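Local coordinates for protein catechol 1,2-dioxygenase (Burkholderia vietnamiensis, PDB 5TD3) that probably catalyses the intradiol ring cleavage of catechol to cis,cis-muconate with molecular oxygen, at a metal centre, at residues G173-F178 with P233-F238; N74-G77 with E81-L84; T115-L120 with H237-S242. All blocks are in the same frame, centred on the assembly; numbering follows the deposited sequence. Where two conformers were deposited one is given.

In the fold
All three contacts are buried, but they lie in different parts of the fold. Contacts 1 and 3 both use strand 235-241 and share H237: contact 1 supplies the zinc ligands, H237 through NE2, while contact 3 holds the ND1 edge of the same ring through a water. Contact 2 belongs to the N-terminal helices, its centre about 19 Å from that of contact 1 and 21 Å from that of contact 3; its chemistry is one backbone hydrogen bond, E81 N to L76 O, and apolar packing beside a lipid tail, next to the second subunit. L120 touching Y175 joins contacts 1 and 3, and A83 meeting P119 joins contacts 2 and 3.

Contact 1 of 3, residues G173-F178 with P233-F238; sequences GFYSHF and PAHVHF. With ZN (zinc ion), chain C.
Y175, H237 and H235, in falling order of buried surface, meet almost solely through a zinc ion. The bonds to the metal are 1.9 Å from Y175 OH, 2.1 Å from H235 NE2 and 1.9 Å from H237 NE2. All three ligand-metal-ligand angles fall within ten degrees of the tetrahedral value, so the ligands form a trigonal pyramid with the metal at its apex. With the nearest CA atoms, those of Y175 and V236, 11.1 Å apart, the tyrosine, on a loop with a type II turn from Y175 to F178, and the two imidazoles reach in from their own segments to meet at the zinc. The phenol crosses both imidazoles at about a right angle. Y175 OH comes within 3.0 Å of H235 NE2, an approach set by shared metal binding and not by a hydrogen bond. H237 meets the phenol rim to rim: Y175 OH lies in the plane of the imidazole, at its edge, and CD2 of H237 lies near the plane of the phenol ring.

A second grip holds H235. With CG placed between the backbone N and the carbonyl carbon (chi1 59°), its ring folds back so that ND1 donates to P233 O at 2.7 Å, with an N-H...O angle of 171° and the acceptor in the ring plane. The proton therefore sits on ND1, which leaves the NE2 lone pair for zinc. A water donates to Y175 OH at 2.6 Å and to H235 O at 2.9 Å, tying the phenol oxygen to the strand. Outside the segments, W167 stacks on H237 and R190 packs against Y175. Y175, H235 and H237 match three of the four protein ligands, two tyrosines and two histidines, that hold ferric iron in intradiol dioxygenases; zinc probably occupies the iron position here.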
loop_
_atom_site.group_PDB
_atom_site.type_symbol
_atom_site.label_atom_id
_atom_site.label_comp_id
_atom_site.label_asym_id
_atom_site.label_seq_id
_atom_site.Cartn_x
_atom_site.Cartn_y
_atom_site.Cartn_z
ATOM N N GLY A 173 -3.348 20.617 -17.823
ATOM C CA GLY A 173 -3.554 19.247 -17.437
ATOM C C GLY A 173 -4.048 19.077 -16.024
ATOM O O GLY A 173 -4.006 17.960 -15.502
ATOM N N PHE A 174 -4.527 20.146 -15.386
ATOM C CA PHE A 174 -5.019 20.071 -14.022
ATOM C C PHE A 174 -6.540 20.105 -13.999
ATOM O O PHE A 174 -7.183 20.764 -14.820
ATOM C CB PHE A 174 -4.479 21.213 -13.162
ATOM C CG PHE A 174 -2.998 21.147 -12.919
ATOM C CD1 PHE A 174 -2.397 19.950 -12.574
ATOM C CD2 PHE A 174 -2.211 22.289 -13.021
ATOM C CE1 PHE A 174 -1.025 19.886 -12.344
ATOM C CE2 PHE A 174 -0.847 22.227 -12.796
ATOM C CZ PHE A 174 -0.259 21.028 -12.458
ATOM N N TYR A 175 -7.102 19.389 -13.040
ATOM C CA TYR A 175 -8.538 19.378 -12.801
ATOM C C TYR A 175 -8.880 20.255 -11.616
ATOM O O TYR A 175 -8.148 20.294 -10.620
ATOM C CB TYR A 175 -9.041 17.978 -12.487
ATOM C CG TYR A 175 -9.018 16.999 -13.626
ATOM C CD1 TYR A 175 -7.821 16.501 -14.136
ATOM C CD2 TYR A 175 -10.206 16.514 -14.153
ATOM C CE1 TYR A 175 -7.817 15.580 -15.165
ATOM C CE2 TYR A 175 -10.205 15.586 -15.170
ATOM C CZ TYR A 175 -9.020 15.128 -15.676
ATOM O OH TYR A 175 -9.071 14.205 -16.691
ATOM N N SER A 176 -10.047 20.893 -11.687
ATOM C CA SER A 176 -10.525 21.598 -10.506
ATOM C C SER A 176 -10.673 20.622 -9.336
ATOM O O SER A 176 -10.946 19.432 -9.521
ATOM C CB SER A 176 -11.847 22.320 -10.799
ATOM O OG SER A 176 -12.871 21.407 -11.178
ATOM N N HIS A 177 -10.429 21.143 -8.129
ATOM C CA HIS A 177 -10.415 20.408 -6.856
ATOM C C HIS A 177 -9.161 19.553 -6.687
ATOM O O HIS A 177 -8.924 19.006 -5.600
ATOM C CB HIS A 177 -11.659 19.531 -6.687
ATOM C CG HIS A 177 -12.939 20.291 -6.837
ATOM N ND1 HIS A 177 -13.622 20.819 -5.759
ATOM C CD2 HIS A 177 -13.636 20.655 -7.940
ATOM C CE1 HIS A 177 -14.696 21.455 -6.193
ATOM N NE2 HIS A 177 -14.726 21.371 -7.512
ATOM N N PHE A 178 -8.356 19.444 -7.737
ATOM C CA PHE A 178 -7.083 18.723 -7.707
ATOM C C PHE A 178 -5.971 19.559 -8.328
ATOM O O PHE A 178 -4.975 19.019 -8.828
ATOM C CB PHE A 178 -7.199 17.374 -8.427
ATOM C CG PHE A 178 -8.250 16.466 -7.853
ATOM C CD1 PHE A 178 -7.952 15.636 -6.783
ATOM C CD2 PHE A 178 -9.532 16.426 -8.390
ATOM C CE1 PHE A 178 -8.886 14.783 -6.261
ATOM C CE2 PHE A 178 -10.495 15.575 -7.863
ATOM C CZ PHE A 178 -10.178 14.751 -6.794
ATOM N N PRO A 233 -3.175 10.901 -22.756
ATOM C CA PRO A 233 -3.607 11.799 -23.831
ATOM C C PRO A 233 -4.762 12.667 -23.345
ATOM O O PRO A 233 -5.412 12.367 -22.339
ATOM C CB PRO A 233 -4.062 10.836 -24.934
ATOM C CG PRO A 233 -4.541 9.614 -24.154
ATOM C CD PRO A 233 -3.557 9.498 -23.022
ATOM N N ALA A 234 -5.011 13.761 -24.065
ATOM C CA ALA A 234 -6.164 14.593 -23.732
ATOM C C ALA A 234 -7.448 13.783 -23.866
ATOM O O ALA A 234 -7.615 13.002 -24.810
ATOM C CB ALA A 234 -6.223 15.833 -24.627
ATOM N N HIS A 235 -8.370 13.981 -22.925
ATOM C CA HIS A 235 -9.584 13.176 -22.884
ATOM C C HIS A 235 -10.639 13.924 -22.083
ATOM O O HIS A 235 -10.360 14.919 -21.414
ATOM C CB HIS A 235 -9.311 11.812 -22.249
ATOM C CG HIS A 235 -8.775 11.926 -20.857
ATOM N ND1 HIS A 235 -7.454 12.216 -20.593
ATOM C CD2 HIS A 235 -9.387 11.835 -19.650
ATOM C CE1 HIS A 235 -7.272 12.284 -19.286
ATOM N NE2 HIS A 235 -8.429 12.053 -18.692
ATOM N N VAL A 236 -11.861 13.414 -22.148
ATOM C CA VAL A 236 -12.998 13.964 -21.425
ATOM C C VAL A 236 -13.718 12.794 -20.784
ATOM O O VAL A 236 -13.948 11.780 -21.451
ATOM C CB VAL A 236 -13.960 14.729 -22.351
ATOM C CG1 VAL A 236 -15.151 15.236 -21.562
ATOM C CG2 VAL A 236 -13.248 15.899 -23.038
ATOM N N HIS A 237 -14.050 12.921 -19.495
ATOM C CA HIS A 237 -14.767 11.880 -18.761
ATOM C C HIS A 237 -16.271 12.098 -18.822
ATOM O O HIS A 237 -16.749 13.239 -18.824
ATOM C CB HIS A 237 -14.393 11.850 -17.274
ATOM C CG HIS A 237 -12.950 11.574 -16.995
ATOM N ND1 HIS A 237 -12.472 10.305 -16.755
ATOM C CD2 HIS A 237 -11.891 12.409 -16.852
ATOM C CE1 HIS A 237 -11.170 10.362 -16.522
ATOM N NE2 HIS A 237 -10.794 11.630 -16.566
ATOM N N PHE A 238 -17.013 10.984 -18.763
ATOM C CA PHE A 238 -18.465 11.004 -18.644
ATOM C C PHE A 238 -18.992 9.928 -17.696
ATOM O O PHE A 238 -18.522 8.787 -17.689
ATOM C CB PHE A 238 -19.156 10.807 -20.004
ATOM C CG PHE A 238 -18.850 11.873 -21.001
ATOM C CD1 PHE A 238 -19.556 13.060 -21.008
ATOM C CD2 PHE A 238 -17.859 11.683 -21.951
ATOM C CE1 PHE A 238 -19.278 14.042 -21.938
ATOM C CE2 PHE A 238 -17.584 12.668 -22.891
ATOM C CZ PHE A 238 -18.298 13.846 -22.881
HETATM ZN ZN ZN C . -8.990 12.356 -16.717
HETATM O O HOH W 1 -9.168 15.607 -18.883
#

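Contact 2 of 3, residues N74-G77 with E81-L84; sequences NKLG and EAAL. With PTY (phosphatidylethanolamine), chain G.
L76 fills the tight half of this contact, spreading its two methyl branches over the start of the next helix. A chi1 of 179° swings the leucine branch point away from its own N, placing CG 3.8 Å from A82 CA. CD1 reaches the E81 backbone, 3.6 Å from E81 O, and CD2 turns toward the lipid, 3.5 Å from C29, the last carbon of a phosphatidylethanolamine chain. A82 CB stands 4.0 Å from the same C29, so leucine and alanine together line the end of the acyl chain. The backbones are tied by E81 N donating to L76 O at 3.1 Å, a bond that spans the short turn between the helices; E81 is the N-cap of the second.

The other side is looser. K75 is partly exposed; its NZ forms a salt bridge with D79 and stays 6.6 Å from E81 OE2. E81 itself is buried, its carboxylate turned from L76 and held by a hydrogen bond from OE1 to T219. The contact thus joins helix 63-78 to helix 82-88 beside helix 218-226, at the dimer interface, where A82 N bonds N74 OD1 of the second subunit and V70 of that subunit packs on A82.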
loop_
_atom_site.group_PDB
_atom_site.type_symbol
_atom_site.label_atom_id
_atom_site.label_comp_id
_atom_site.label_asym_id
_atom_site.label_seq_id
_atom_site.Cartn_x
_atom_site.Cartn_y
_atom_site.Cartn_z
ATOM N N ASN A 74 4.295 2.733 2.172
ATOM C CA ASN A 74 4.141 3.882 3.070
ATOM C C ASN A 74 4.090 5.187 2.281
ATOM O O ASN A 74 3.215 6.028 2.508
ATOM C CB ASN A 74 5.272 3.931 4.103
ATOM C CG ASN A 74 4.979 3.075 5.324
ATOM O OD1 ASN A 74 3.816 2.887 5.699
ATOM N ND2 ASN A 74 6.031 2.532 5.940
ATOM N N LYS A 75 5.022 5.367 1.343
ATOM C CA LYS A 75 5.052 6.588 0.538
ATOM C C LYS A 75 3.801 6.708 -0.320
ATOM O O LYS A 75 3.241 7.802 -0.463
ATOM C CB LYS A 75 6.306 6.600 -0.351
ATOM C CG LYS A 75 6.435 7.805 -1.300
ATOM C CD LYS A 75 6.666 9.132 -0.555
ATOM C CE LYS A 75 7.281 10.228 -1.460
ATOM N NZ LYS A 75 6.896 10.174 -2.915
ATOM N N LEU A 76 3.367 5.594 -0.918
ATOM C CA LEU A 76 2.188 5.619 -1.786
ATOM C C LEU A 76 0.974 6.149 -1.042
ATOM O O LEU A 76 0.243 7.001 -1.559
ATOM C CB LEU A 76 1.915 4.221 -2.328
ATOM C CG LEU A 76 0.707 4.026 -3.234
ATOM C CD1 LEU A 76 0.940 4.700 -4.598
ATOM C CD2 LEU A 76 0.516 2.524 -3.375
ATOM N N GLY A 77 0.740 5.640 0.167
ATOM C CA GLY A 77 -0.408 6.084 0.946
ATOM C C GLY A 77 -0.230 7.481 1.506
ATOM O O GLY A 77 -1.182 8.262 1.557
ATOM N N GLU A 81 -1.926 8.306 -3.291
ATOM C CA GLU A 81 -1.882 7.978 -4.711
ATOM C C GLU A 81 -2.199 6.519 -5.014
ATOM O O GLU A 81 -1.991 6.088 -6.148
ATOM C CB GLU A 81 -0.507 8.326 -5.299
ATOM C CG GLU A 81 -0.321 9.808 -5.549
ATOM C CD GLU A 81 0.916 10.116 -6.369
ATOM O OE1 GLU A 81 1.437 9.188 -7.009
ATOM O OE2 GLU A 81 1.347 11.288 -6.390
ATOM N N ALA A 82 -2.726 5.747 -4.056
ATOM C CA ALA A 82 -2.939 4.328 -4.342
ATOM C C ALA A 82 -3.881 4.125 -5.529
ATOM O O ALA A 82 -3.694 3.183 -6.308
ATOM C CB ALA A 82 -3.485 3.602 -3.111
ATOM N N ALA A 83 -4.900 4.991 -5.682
ATOM C CA ALA A 83 -5.824 4.838 -6.813
ATOM C C ALA A 83 -5.193 5.288 -8.126
ATOM O O ALA A 83 -5.555 4.785 -9.194
ATOM C CB ALA A 83 -7.114 5.616 -6.574
ATOM N N LEU A 84 -4.239 6.209 -8.064
ATOM C CA LEU A 84 -3.486 6.581 -9.253
ATOM C C LEU A 84 -2.583 5.442 -9.706
ATOM O O LEU A 84 -2.440 5.202 -10.908
ATOM C CB LEU A 84 -2.662 7.835 -8.972
ATOM C CG LEU A 84 -2.006 8.472 -10.194
ATOM C CD1 LEU A 84 -3.056 8.979 -11.167
ATOM C CD2 LEU A 84 -1.090 9.604 -9.738
HETATM C C1 PTY G . 14.550 -0.651 -4.952
HETATM C C2 PTY G . 13.995 1.415 0.991
HETATM C C3 PTY G . 14.747 2.420 0.069
HETATM O O4 PTY G . 13.987 -1.743 -5.718
HETATM C C5 PTY G . 14.098 1.800 -4.563
HETATM C C6 PTY G . 13.609 0.508 -5.160
HETATM O O7 PTY G . 12.323 0.104 -4.595
HETATM C C8 PTY G . 11.222 0.756 -4.991
HETATM O O10 PTY G . 11.232 1.827 -5.536
HETATM C C11 PTY G . 9.993 -0.046 -4.700
HETATM C C12 PTY G . 9.193 -0.312 -5.960
HETATM C C13 PTY G . 8.356 -1.564 -5.859
HETATM C C14 PTY G . 7.526 -1.628 -4.606
HETATM C C15 PTY G . 6.065 -1.833 -4.901
HETATM C C16 PTY G . 5.784 -3.052 -5.745
HETATM C C17 PTY G . 4.414 -2.986 -6.367
HETATM C C18 PTY G . 3.975 -4.244 -7.061
HETATM C C19 PTY G . 2.699 -4.038 -7.853
HETATM C C20 PTY G . 2.106 -5.309 -8.410
HETATM C C21 PTY G . 0.831 -5.770 -7.730
HETATM C C22 PTY G . 0.843 -5.685 -6.219
HETATM C C23 PTY G . 0.029 -4.520 -5.684
HETATM C C24 PTY G . -0.690 -3.747 -6.776
HETATM C C25 PTY G . -1.668 -2.714 -6.267
HETATM C C26 PTY G . -1.893 -1.585 -7.245
HETATM C C27 PTY G . -3.075 -0.720 -6.882
HETATM C C28 PTY G . -3.027 -0.204 -5.470
HETATM C C29 PTY G . -1.834 0.673 -5.224
HETATM C C30 PTY G . 14.034 -2.967 -5.187
HETATM C C31 PTY G . 13.268 -3.953 -6.022
HETATM O O30 PTY G . 14.620 -3.232 -4.173
HETATM C C32 PTY G . 12.313 -4.838 -5.223
HETATM C C33 PTY G . 11.094 -4.099 -4.711
HETATM C C34 PTY G . 9.793 -4.888 -4.764
HETATM C C35 PTY G . 9.541 -5.819 -3.588
HETATM C C36 PTY G . 8.062 -6.016 -3.254
HETATM C C37 PTY G . 7.817 -6.873 -2.019
HETATM C C38 PTY G . 6.397 -6.842 -1.458
HETATM C C39 PTY G . 6.065 -5.647 -0.569
HETATM C C40 PTY G . 4.576 -5.433 -0.334
HETATM C C41 PTY G . 3.921 -6.292 0.747
HETATM C C42 PTY G . 4.145 -5.829 2.185
HETATM C C43 PTY G . 2.868 -5.596 2.997
HETATM C C44 PTY G . 1.934 -6.788 3.011
HETATM P P1 PTY G . 15.704 2.033 -2.447
HETATM O O11 PTY G . 15.489 1.639 -0.903
HETATM O O12 PTY G . 15.825 3.563 -2.561
HETATM O O13 PTY G . 16.885 1.397 -3.083
HETATM O O14 PTY G . 14.366 1.613 -3.162
HETATM N N1 PTY G . 14.977 0.581 1.718
#

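Contact 3 of 3, residues T115-L120 with H237-S242; sequences TIEGPL and HFFVTS. With ZN (zinc ion), chain C; EDO (1,2-ethanediol), chain H.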
loop_
_atom_site.group_PDB
_atom_site.type_symbol
_atom_site.label_atom_id
_atom_site.label_comp_id
_atom_site.label_asym_id
_atom_site.label_seq_id
_atom_site.Cartn_x
_atom_site.Cartn_y
_atom_site.Cartn_z
ATOM N N THR A 115 -15.107 2.780 -20.075
ATOM C CA THR A 115 -13.671 2.793 -19.785
ATOM C C THR A 115 -13.466 3.378 -18.395
ATOM O O THR A 115 -14.424 3.645 -17.668
ATOM C CB THR A 115 -12.863 3.517 -20.871
ATOM O OG1 THR A 115 -11.467 3.160 -20.742
ATOM C CG2 THR A 115 -13.045 5.007 -20.768
ATOM N N ILE A 116 -12.199 3.554 -18.000
ATOM C CA ILE A 116 -11.928 3.751 -16.575
ATOM C C ILE A 116 -12.447 5.103 -16.103
ATOM O O ILE A 116 -12.473 6.096 -16.844
ATOM C CB ILE A 116 -10.432 3.597 -16.238
ATOM C CG1 ILE A 116 -9.625 4.795 -16.736
ATOM C CG2 ILE A 116 -9.882 2.260 -16.768
ATOM C CD1 ILE A 116 -8.143 4.698 -16.441
ATOM N N GLU A 117 -12.863 5.131 -14.841
ATOM C CA GLU A 117 -13.325 6.367 -14.225
ATOM C C GLU A 117 -12.161 7.312 -13.960
ATOM O O GLU A 117 -12.293 8.529 -14.126
ATOM C CB GLU A 117 -14.062 6.041 -12.921
ATOM C CG GLU A 117 -14.647 7.268 -12.215
ATOM C CD GLU A 117 -15.347 6.911 -10.926
ATOM O OE1 GLU A 117 -15.908 5.800 -10.857
ATOM O OE2 GLU A 117 -15.355 7.750 -9.991
ATOM N N GLY A 118 -11.012 6.765 -13.557
ATOM C CA GLY A 118 -9.926 7.560 -13.013
ATOM C C GLY A 118 -10.281 8.058 -11.621
ATOM O O GLY A 118 -11.406 7.882 -11.141
ATOM N N PRO A 119 -9.328 8.715 -10.946
ATOM C CA PRO A 119 -9.531 9.051 -9.530
ATOM C C PRO A 119 -9.966 10.487 -9.265
ATOM O O PRO A 119 -9.871 10.951 -8.124
ATOM C CB PRO A 119 -8.142 8.802 -8.929
ATOM C CG PRO A 119 -7.225 9.252 -10.041
ATOM C CD PRO A 119 -7.915 8.828 -11.343
ATOM N N LEU A 120 -10.439 11.203 -10.291
ATOM C CA LEU A 120 -10.628 12.647 -10.186
ATOM C C LEU A 120 -12.079 13.092 -10.341
ATOM O O LEU A 120 -12.327 14.272 -10.619
ATOM C CB LEU A 120 -9.758 13.356 -11.227
ATOM C CG LEU A 120 -8.262 13.019 -11.077
ATOM C CD1 LEU A 120 -7.430 13.792 -12.080
ATOM C CD2 LEU A 120 -7.813 13.313 -9.678
ATOM N N HIS A 237 -14.050 12.921 -19.495
ATOM C CA HIS A 237 -14.767 11.880 -18.761
ATOM C C HIS A 237 -16.271 12.098 -18.822
ATOM O O HIS A 237 -16.749 13.239 -18.824
ATOM C CB HIS A 237 -14.393 11.850 -17.274
ATOM C CG HIS A 237 -12.950 11.574 -16.995
ATOM N ND1 HIS A 237 -12.472 10.305 -16.755
ATOM C CD2 HIS A 237 -11.891 12.409 -16.852
ATOM C CE1 HIS A 237 -11.170 10.362 -16.522
ATOM N NE2 HIS A 237 -10.794 11.630 -16.566
ATOM N N PHE A 238 -17.013 10.984 -18.763
ATOM C CA PHE A 238 -18.465 11.004 -18.644
ATOM C C PHE A 238 -18.992 9.928 -17.696
ATOM O O PHE A 238 -18.522 8.787 -17.689
ATOM C CB PHE A 238 -19.156 10.807 -20.004
ATOM C CG PHE A 238 -18.850 11.873 -21.001
ATOM C CD1 PHE A 238 -19.556 13.060 -21.008
ATOM C CD2 PHE A 238 -17.859 11.683 -21.951
ATOM C CE1 PHE A 238 -19.278 14.042 -21.938
ATOM C CE2 PHE A 238 -17.584 12.668 -22.891
ATOM C CZ PHE A 238 -18.298 13.846 -22.881
ATOM N N PHE A 239 -19.995 10.308 -16.912
ATOM C CA PHE A 239 -20.977 9.406 -16.332
ATOM C C PHE A 239 -22.282 9.656 -17.065
ATOM O O PHE A 239 -22.617 10.810 -17.344
ATOM C CB PHE A 239 -21.247 9.695 -14.846
ATOM C CG PHE A 239 -20.235 9.147 -13.881
ATOM C CD1 PHE A 239 -19.584 7.957 -14.109
ATOM C CD2 PHE A 239 -19.989 9.834 -12.695
ATOM C CE1 PHE A 239 -18.662 7.470 -13.176
ATOM C CE2 PHE A 239 -19.075 9.361 -11.771
ATOM C CZ PHE A 239 -18.411 8.175 -12.022
ATOM N N VAL A 240 -23.053 8.600 -17.331
ATOM C CA VAL A 240 -24.438 8.774 -17.754
ATOM C C VAL A 240 -25.331 7.899 -16.883
ATOM O O VAL A 240 -25.158 6.675 -16.841
ATOM C CB VAL A 240 -24.653 8.444 -19.239
ATOM C CG1 VAL A 240 -26.090 8.791 -19.622
ATOM C CG2 VAL A 240 -23.665 9.211 -20.105
ATOM N N THR A 241 -26.307 8.521 -16.224
ATOM C CA THR A 241 -27.232 7.843 -15.327
ATOM C C THR A 241 -28.654 8.044 -15.837
ATOM O O THR A 241 -29.018 9.150 -16.243
ATOM C CB THR A 241 -27.097 8.388 -13.890
ATOM O OG1 THR A 241 -25.740 8.254 -13.437
ATOM C CG2 THR A 241 -28.015 7.641 -12.938
ATOM N N SER A 242 -29.454 6.979 -15.809
ATOM C CA SER A 242 -30.824 7.039 -16.307
ATOM C C SER A 242 -31.639 5.951 -15.628
ATOM O O SER A 242 -31.200 4.801 -15.574
ATOM C CB SER A 242 -30.857 6.869 -17.835
ATOM O OG SER A 242 -32.184 6.726 -18.335
HETATM ZN ZN ZN C . -8.990 12.356 -16.717
HETATM C C1 EDO H . -27.664 4.044 -12.105
HETATM O O1 EDO H . -27.513 2.647 -11.822
HETATM C C2 EDO H . -28.724 4.164 -13.188
HETATM O O2 EDO H . -28.181 4.674 -14.410
HETATM O O HOH W 2 -14.447 8.163 -16.983
#
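A single water bridges H237 and I116: ND1 of H237 donates to it at 2.9 Å, with the water in the plane of the imidazole, and the water donates in turn to I116 O at 2.9 Å. E117 O comes as near as 3.2 Å to H237 ND1, but its angle is too poor for a hydrogen bond, so the water is the true partner. Because ND1 carries the proton, the loop and its water act as a second shell behind the metal-binding NE2, and probably help to fix the rotation of the ring.

The other part of the contact sets the carboxylate of E117 at the edge of F239. The extended E117 chain (chi1 -178°) carries it to the phenyl rim: E117 CD is 3.5 Å from F239 CZ, and OE1 lies in the ring plane at the edge. Carboxylate and ring planes stand 75° apart. OE1 also forms a salt bridge with R317, while K247 makes a cation-pi contact with F239.

The loop 115-120, which follows helix 91-105, is pinned to that helix by G118 N bonding E92 OE2, and to strand 248-253 by backbone bonding of T115 with T249. Strand 235-241 runs between that strand and strand 163-167, antiparallel to both, and this loop packs against the residues near its middle.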